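Local coordinates for putative cytoplasmic protein (Salmonella enterica subsp. enterica serovar Typhimurium, PDB 4J32) that is a type VI secretion amidase effector, Tae4, probably a papain-like peptidoglycan hydrolase, bound here by its immunity protein Tai4, at residues S76-V81 against V93-D98; G51-A56 against Y89-N94. All coordinates share one frame; numbering follows the deposited sequence.

Interaction 1: residues S76-V81 against V93-D98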
loop_
_atom_site.group_PDB
_atom_site.type_symbol
_atom_site.label_atom_id
_atom_site.label_comp_id
_atom_site.label_asym_id
_atom_site.label_seq_id
_atom_site.Cartn_x
_atom_site.Cartn_y
_atom_site.Cartn_z
ATOM N N SER A 76 -34.573 -2.530 -11.223
ATOM C CA SER A 76 -34.275 -1.197 -10.693
ATOM C C SER A 76 -32.888 -0.764 -11.198
ATOM O O SER A 76 -31.953 -1.570 -11.173
ATOM C CB SER A 76 -34.246 -1.257 -9.159
ATOM O OG SER A 76 -34.441 0.038 -8.632
ATOM N N PRO A 77 -32.753 0.486 -11.675
ATOM C CA PRO A 77 -31.498 0.941 -12.291
ATOM C C PRO A 77 -30.389 1.272 -11.278
ATOM O O PRO A 77 -29.822 2.366 -11.331
ATOM C CB PRO A 77 -31.929 2.205 -13.055
ATOM C CG PRO A 77 -33.061 2.758 -12.236
ATOM C CD PRO A 77 -33.791 1.541 -11.701
ATOM N N TYR A 78 -30.097 0.328 -10.381
ATOM C CA TYR A 78 -29.085 0.476 -9.325
ATOM C C TYR A 78 -28.326 -0.838 -9.167
ATOM O O TYR A 78 -28.915 -1.916 -9.283
ATOM C CB TYR A 78 -29.754 0.830 -7.986
ATOM C CG TYR A 78 -30.619 2.065 -8.118
ATOM C CD1 TYR A 78 -30.043 3.332 -8.241
ATOM C CD2 TYR A 78 -32.006 1.951 -8.194
ATOM C CE1 TYR A 78 -30.841 4.474 -8.408
ATOM C CE2 TYR A 78 -32.813 3.082 -8.355
ATOM C CZ TYR A 78 -32.217 4.329 -8.456
ATOM O OH TYR A 78 -32.996 5.439 -8.635
ATOM N N ALA A 79 -27.025 -0.747 -8.895
ATOM C CA ALA A 79 -26.222 -1.940 -8.682
ATOM C C ALA A 79 -26.748 -2.715 -7.464
ATOM O O ALA A 79 -27.014 -2.133 -6.413
ATOM C CB ALA A 79 -24.738 -1.562 -8.510
ATOM N N LYS A 80 -26.927 -4.027 -7.609
ATOM C CA LYS A 80 -27.469 -4.829 -6.514
ATOM C C LYS A 80 -27.007 -6.271 -6.675
ATOM O O LYS A 80 -26.624 -6.683 -7.769
ATOM C CB LYS A 80 -29.006 -4.783 -6.520
ATOM C CG LYS A 80 -29.634 -5.437 -7.759
ATOM C CD LYS A 80 -31.138 -5.101 -7.912
ATOM C CE LYS A 80 -31.378 -3.771 -8.611
ATOM N NZ LYS A 80 -31.001 -3.834 -10.062
ATOM N N VAL A 81 -27.015 -7.000 -5.564
ATOM C CA VAL A 81 -26.701 -8.429 -5.591
ATOM C C VAL A 81 -27.781 -9.184 -4.839
ATOM O O VAL A 81 -28.413 -8.647 -3.921
ATOM C CB VAL A 81 -25.306 -8.759 -4.995
ATOM C CG1 VAL A 81 -24.186 -8.068 -5.774
ATOM C CG2 VAL A 81 -25.219 -8.340 -3.543
ATOM N N VAL A 93 -24.452 3.510 -1.020
ATOM C CA VAL A 93 -25.222 4.532 -0.317
ATOM C C VAL A 93 -25.908 5.479 -1.294
ATOM O O VAL A 93 -27.113 5.720 -1.177
ATOM C CB VAL A 93 -24.340 5.332 0.668
ATOM C CG1 VAL A 93 -25.175 6.491 1.304
ATOM C CG2 VAL A 93 -23.830 4.365 1.768
ATOM N N ASN A 94 -25.167 5.979 -2.279
ATOM C CA ASN A 94 -25.713 6.933 -3.233
ATOM C C ASN A 94 -26.905 6.312 -3.987
ATOM O O ASN A 94 -27.891 6.993 -4.294
ATOM C CB ASN A 94 -24.625 7.418 -4.204
ATOM C CG ASN A 94 -23.823 8.614 -3.661
ATOM O OD1 ASN A 94 -24.233 9.274 -2.690
ATOM N ND2 ASN A 94 -22.687 8.931 -4.322
ATOM N N ASP A 95 -26.781 5.019 -4.302
ATOM C CA ASP A 95 -27.837 4.293 -5.019
ATOM C C ASP A 95 -29.067 4.113 -4.146
ATOM O O ASP A 95 -30.188 4.299 -4.614
ATOM C CB ASP A 95 -27.356 2.917 -5.518
ATOM C CG ASP A 95 -26.546 3.009 -6.799
ATOM O OD1 ASP A 95 -26.458 4.115 -7.408
ATOM O OD2 ASP A 95 -25.997 1.967 -7.211
ATOM N N MET A 96 -28.863 3.807 -2.875
ATOM C CA MET A 96 -29.993 3.618 -1.966
ATOM C C MET A 96 -30.744 4.923 -1.802
ATOM O O MET A 96 -31.989 4.945 -1.829
ATOM C CB MET A 96 -29.550 3.089 -0.596
ATOM C CG MET A 96 -30.710 3.018 0.434
ATOM S SD MET A 96 -32.185 2.093 -0.095
ATOM C CE MET A 96 -31.568 0.425 -0.322
ATOM N N ILE A 97 -29.996 6.015 -1.661
ATOM C CA ILE A 97 -30.611 7.346 -1.572
ATOM C C ILE A 97 -31.463 7.637 -2.814
ATOM O O ILE A 97 -32.637 8.049 -2.692
ATOM C CB ILE A 97 -29.544 8.446 -1.341
ATOM C CG1 ILE A 97 -28.933 8.258 0.050
ATOM C CG2 ILE A 97 -30.205 9.849 -1.426
ATOM C CD1 ILE A 97 -27.714 9.165 0.350
ATOM N N ASP A 98 -30.897 7.403 -3.993
ATOM C CA ASP A 98 -31.605 7.685 -5.243
ATOM C C ASP A 98 -32.818 6.776 -5.406
ATOM O O ASP A 98 -33.875 7.213 -5.883
ATOM C CB ASP A 98 -30.674 7.545 -6.440
ATOM C CG ASP A 98 -29.704 8.702 -6.566
ATOM O OD1 ASP A 98 -30.031 9.843 -6.150
ATOM O OD2 ASP A 98 -28.604 8.468 -7.100
HETATM O O HOH W 1 -25.698 -0.055 -5.312
#
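The ring of Y78 lies against the N-terminal part of helix 93-103, with the backbone carbonyl of D95 over one of its faces: D95 O stands 3.7 Å above the ring plane, displaced toward the rim. With CG anti to the carbonyl carbon (chi1 -55°), the Y78 ring is carried over D95 O; the Y78 and D95 side chains run past each other in opposite directions. The carboxylate plane is turned 59° from that of the ring, with D95 OD1 3.8 Å from Y78 CD1. Farther along, Y78 CE1 meets D98 CB obliquely at 3.7 Å, a less certain contact since D98 is modelled in two conformers. This ring-on-helix part, which meets both oxygen and carbon atoms, is the compact side; I90 of strand 88-90 touches both Y78 and D95.

The side beside A79 is looser. D95 OD2 draws a weak, bent bond from A79 N (3.4 Å, 142° at the hydrogen), and a water fills out the link, donating to A79 O at 2.7 Å and to D95 OD2 at 2.8 Å. Residues 76-80 are held in shape from within: P77 centres an inverse gamma turn, and K80 NZ bonds in the carbonyl planes of S76 O (2.7 Å) and Y78 O (2.9 Å), with R74 O as a further acceptor. All the touching residues are partly exposed. The chemistry therefore implies a hydrated attachment: most of the contact is ring packing, and one carboxylate oxygen, shared with a water, adds a weak polar tie.

Interaction 2: residues G51-A56 against Y89-N94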
loop_
_atom_site.group_PDB
_atom_site.type_symbol
_atom_site.label_atom_id
_atom_site.label_comp_id
_atom_site.label_asym_id
_atom_site.label_seq_id
_atom_site.Cartn_x
_atom_site.Cartn_y
_atom_site.Cartn_z
ATOM N N GLY A 51 -14.650 -9.509 1.177
ATOM C CA GLY A 51 -14.254 -8.174 1.602
ATOM C C GLY A 51 -14.666 -7.033 0.692
ATOM O O GLY A 51 -14.326 -5.866 0.960
ATOM N N TYR A 52 -15.431 -7.333 -0.364
ATOM C CA TYR A 52 -15.798 -6.299 -1.345
ATOM C C TYR A 52 -16.763 -5.287 -0.766
ATOM O O TYR A 52 -16.742 -4.125 -1.170
ATOM C CB TYR A 52 -16.460 -6.909 -2.582
ATOM C CG TYR A 52 -15.569 -7.864 -3.325
ATOM C CD1 TYR A 52 -14.778 -7.420 -4.376
ATOM C CD2 TYR A 52 -15.531 -9.222 -2.982
ATOM C CE1 TYR A 52 -13.937 -8.302 -5.066
ATOM C CE2 TYR A 52 -14.696 -10.114 -3.666
ATOM C CZ TYR A 52 -13.908 -9.632 -4.709
ATOM O OH TYR A 52 -13.098 -10.504 -5.403
ATOM N N PHE A 53 -17.652 -5.733 0.125
ATOM C CA PHE A 53 -18.583 -4.796 0.771
ATOM C C PHE A 53 -18.168 -4.681 2.219
ATOM O O PHE A 53 -17.973 -5.705 2.880
ATOM C CB PHE A 53 -20.021 -5.320 0.750
ATOM C CG PHE A 53 -20.573 -5.594 -0.633
ATOM C CD1 PHE A 53 -20.050 -4.962 -1.765
ATOM C CD2 PHE A 53 -21.679 -6.447 -0.770
ATOM C CE1 PHE A 53 -20.588 -5.199 -3.038
ATOM C CE2 PHE A 53 -22.226 -6.695 -2.037
ATOM C CZ PHE A 53 -21.673 -6.082 -3.168
ATOM N N GLN A 54 -18.038 -3.437 2.690
ATOM C CA GLN A 54 -17.698 -3.156 4.085
ATOM C C GLN A 54 -18.696 -2.197 4.744
ATOM O O GLN A 54 -18.767 -2.129 5.978
ATOM C CB GLN A 54 -16.274 -2.556 4.169
ATOM C CG GLN A 54 -15.174 -3.509 3.701
ATOM C CD GLN A 54 -14.945 -4.664 4.693
ATOM O OE1 GLN A 54 -14.185 -4.536 5.628
ATOM N NE2 GLN A 54 -15.651 -5.771 4.501
ATOM N N ASN A 55 -19.426 -1.441 3.928
ATOM C CA ASN A 55 -20.447 -0.504 4.438
ATOM C C ASN A 55 -21.825 -1.171 4.378
ATOM O O ASN A 55 -22.404 -1.313 3.301
ATOM C CB ASN A 55 -20.468 0.819 3.662
ATOM C CG ASN A 55 -21.409 1.854 4.306
ATOM O OD1 ASN A 55 -22.111 1.543 5.283
ATOM N ND2 ASN A 55 -21.407 3.078 3.783
ATOM N N ALA A 56 -22.314 -1.600 5.538
ATOM C CA ALA A 56 -23.597 -2.336 5.593
ATOM C C ALA A 56 -24.832 -1.452 5.448
ATOM O O ALA A 56 -25.942 -1.967 5.221
ATOM C CB ALA A 56 -23.670 -3.190 6.867
ATOM N N TYR A 89 -30.297 -6.649 -3.143
ATOM C CA TYR A 89 -29.699 -5.789 -2.127
ATOM C C TYR A 89 -28.771 -4.792 -2.773
ATOM O O TYR A 89 -27.753 -5.170 -3.367
ATOM C CB TYR A 89 -28.940 -6.658 -1.100
ATOM C CG TYR A 89 -29.877 -7.545 -0.314
ATOM C CD1 TYR A 89 -30.343 -7.150 0.937
ATOM C CD2 TYR A 89 -30.349 -8.759 -0.851
ATOM C CE1 TYR A 89 -31.246 -7.938 1.652
ATOM C CE2 TYR A 89 -31.256 -9.557 -0.144
ATOM C CZ TYR A 89 -31.689 -9.134 1.110
ATOM O OH TYR A 89 -32.579 -9.891 1.810
ATOM N N ILE A 90 -29.152 -3.516 -2.676
ATOM C CA ILE A 90 -28.345 -2.395 -3.149
ATOM C C ILE A 90 -27.160 -2.187 -2.207
ATOM O O ILE A 90 -27.319 -2.241 -0.987
ATOM C CB ILE A 90 -29.239 -1.125 -3.274
ATOM C CG1 ILE A 90 -30.182 -1.268 -4.488
ATOM C CG2 ILE A 90 -28.381 0.193 -3.318
ATOM C CD1 ILE A 90 -31.276 -0.137 -4.562
ATOM N N TYR A 91 -25.976 -1.958 -2.767
ATOM C CA TYR A 91 -24.760 -1.943 -1.948
ATOM C C TYR A 91 -24.022 -0.602 -1.914
ATOM O O TYR A 91 -22.991 -0.468 -1.234
ATOM C CB TYR A 91 -23.833 -3.114 -2.312
ATOM C CG TYR A 91 -23.397 -3.180 -3.776
ATOM C CD1 TYR A 91 -22.308 -2.446 -4.223
ATOM C CD2 TYR A 91 -24.073 -3.990 -4.699
ATOM C CE1 TYR A 91 -21.874 -2.514 -5.558
ATOM C CE2 TYR A 91 -23.644 -4.076 -6.030
ATOM C CZ TYR A 91 -22.531 -3.350 -6.445
ATOM O OH TYR A 91 -22.096 -3.384 -7.749
ATOM N N ARG A 92 -24.539 0.378 -2.651
ATOM C CA ARG A 92 -24.017 1.749 -2.614
ATOM C C ARG A 92 -24.996 2.690 -1.913
ATOM O O ARG A 92 -26.205 2.688 -2.195
ATOM C CB ARG A 92 -23.719 2.270 -4.024
ATOM C CG ARG A 92 -22.588 1.504 -4.705
ATOM C CD ARG A 92 -22.302 2.043 -6.129
ATOM N NE ARG A 92 -21.016 1.516 -6.585
ATOM C CZ ARG A 92 -20.818 0.742 -7.657
ATOM N NH1 ARG A 92 -21.834 0.424 -8.465
ATOM N NH2 ARG A 92 -19.586 0.314 -7.942
ATOM N N VAL A 93 -24.452 3.510 -1.020
ATOM C CA VAL A 93 -25.222 4.532 -0.317
ATOM C C VAL A 93 -25.908 5.479 -1.294
ATOM O O VAL A 93 -27.113 5.720 -1.177
ATOM C CB VAL A 93 -24.340 5.332 0.668
ATOM C CG1 VAL A 93 -25.175 6.491 1.304
ATOM C CG2 VAL A 93 -23.830 4.365 1.768
ATOM N N ASN A 94 -25.167 5.979 -2.279
ATOM C CA ASN A 94 -25.713 6.933 -3.233
ATOM C C ASN A 94 -26.905 6.312 -3.987
ATOM O O ASN A 94 -27.891 6.993 -4.294
ATOM C CB ASN A 94 -24.625 7.418 -4.204
ATOM C CG ASN A 94 -23.823 8.614 -3.661
ATOM O OD1 ASN A 94 -24.233 9.274 -2.690
ATOM N ND2 ASN A 94 -22.687 8.931 -4.322
HETATM O O HOH W 2 -21.825 -2.063 0.721
#
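N55 O and Y91 O are bridged by one water, which donates to N55 O at 2.7 Å and to Y91 O at 2.8 Å, so two backbone carbonyls that do not meet directly are tied together. Beside this water bridge the contact is aromatic. The rings of F53 and Y91 form an offset stack, centroids 4.5 Å apart and planes inclined by 21°. The overlap is rim on rim: F53 CZ sits over the face of Y91, 3.4 Å from its CG, while Y91 CB covers the F53 face as a CH-pi contact, 3.9 Å from the centroid and 14° off the normal. Y91 CG lies between the backbone N and the carbonyl carbon, a rotation that presents the ring face to F53 CZ.

A second, smaller touch joins N55 to V93, where ND2 packs on CG2 at 3.4 Å and the side chains cross nearly at right angles. The other end of that amide is engaged locally: N55 OD1 accepts from the backbone N of C57, capping the start of helix 57-67. R92 is the N-cap residue of helix 93-103, and Y91 also packs on V51 of the Tai4 chain, so the joint lies just behind the Tai4 interface. Stacked rings thus give this buried joint its close fit, while the water meets the needs of two carbonyls, joining the loop that leads into helix 57-67 to Y91.

Interactions 1 and 2 have centres about 10 Å apart and meet through the two-stranded antiparallel sheet. V81 O lies 2.9 Å from Y89 N, a probable hydrogen bond between strands 80-82 and 88-90, and A79 CB packs 3.3 Å from Y91 OH. Interaction 1 places Y78 and A79 against helix 93-103; interaction 2 joins the segment leading into that helix to the 51-56 loop. Both share its first residues, where E45 of the immunity chain Tai4 accepts bonds from V93 N and N94 N. In papain-like enzymes the nucleophilic cysteine heads a helix, so the loop before helix 57-67, which starts at C57, is probably near the active site, and the adjacent Tai4 chain may well obstruct it.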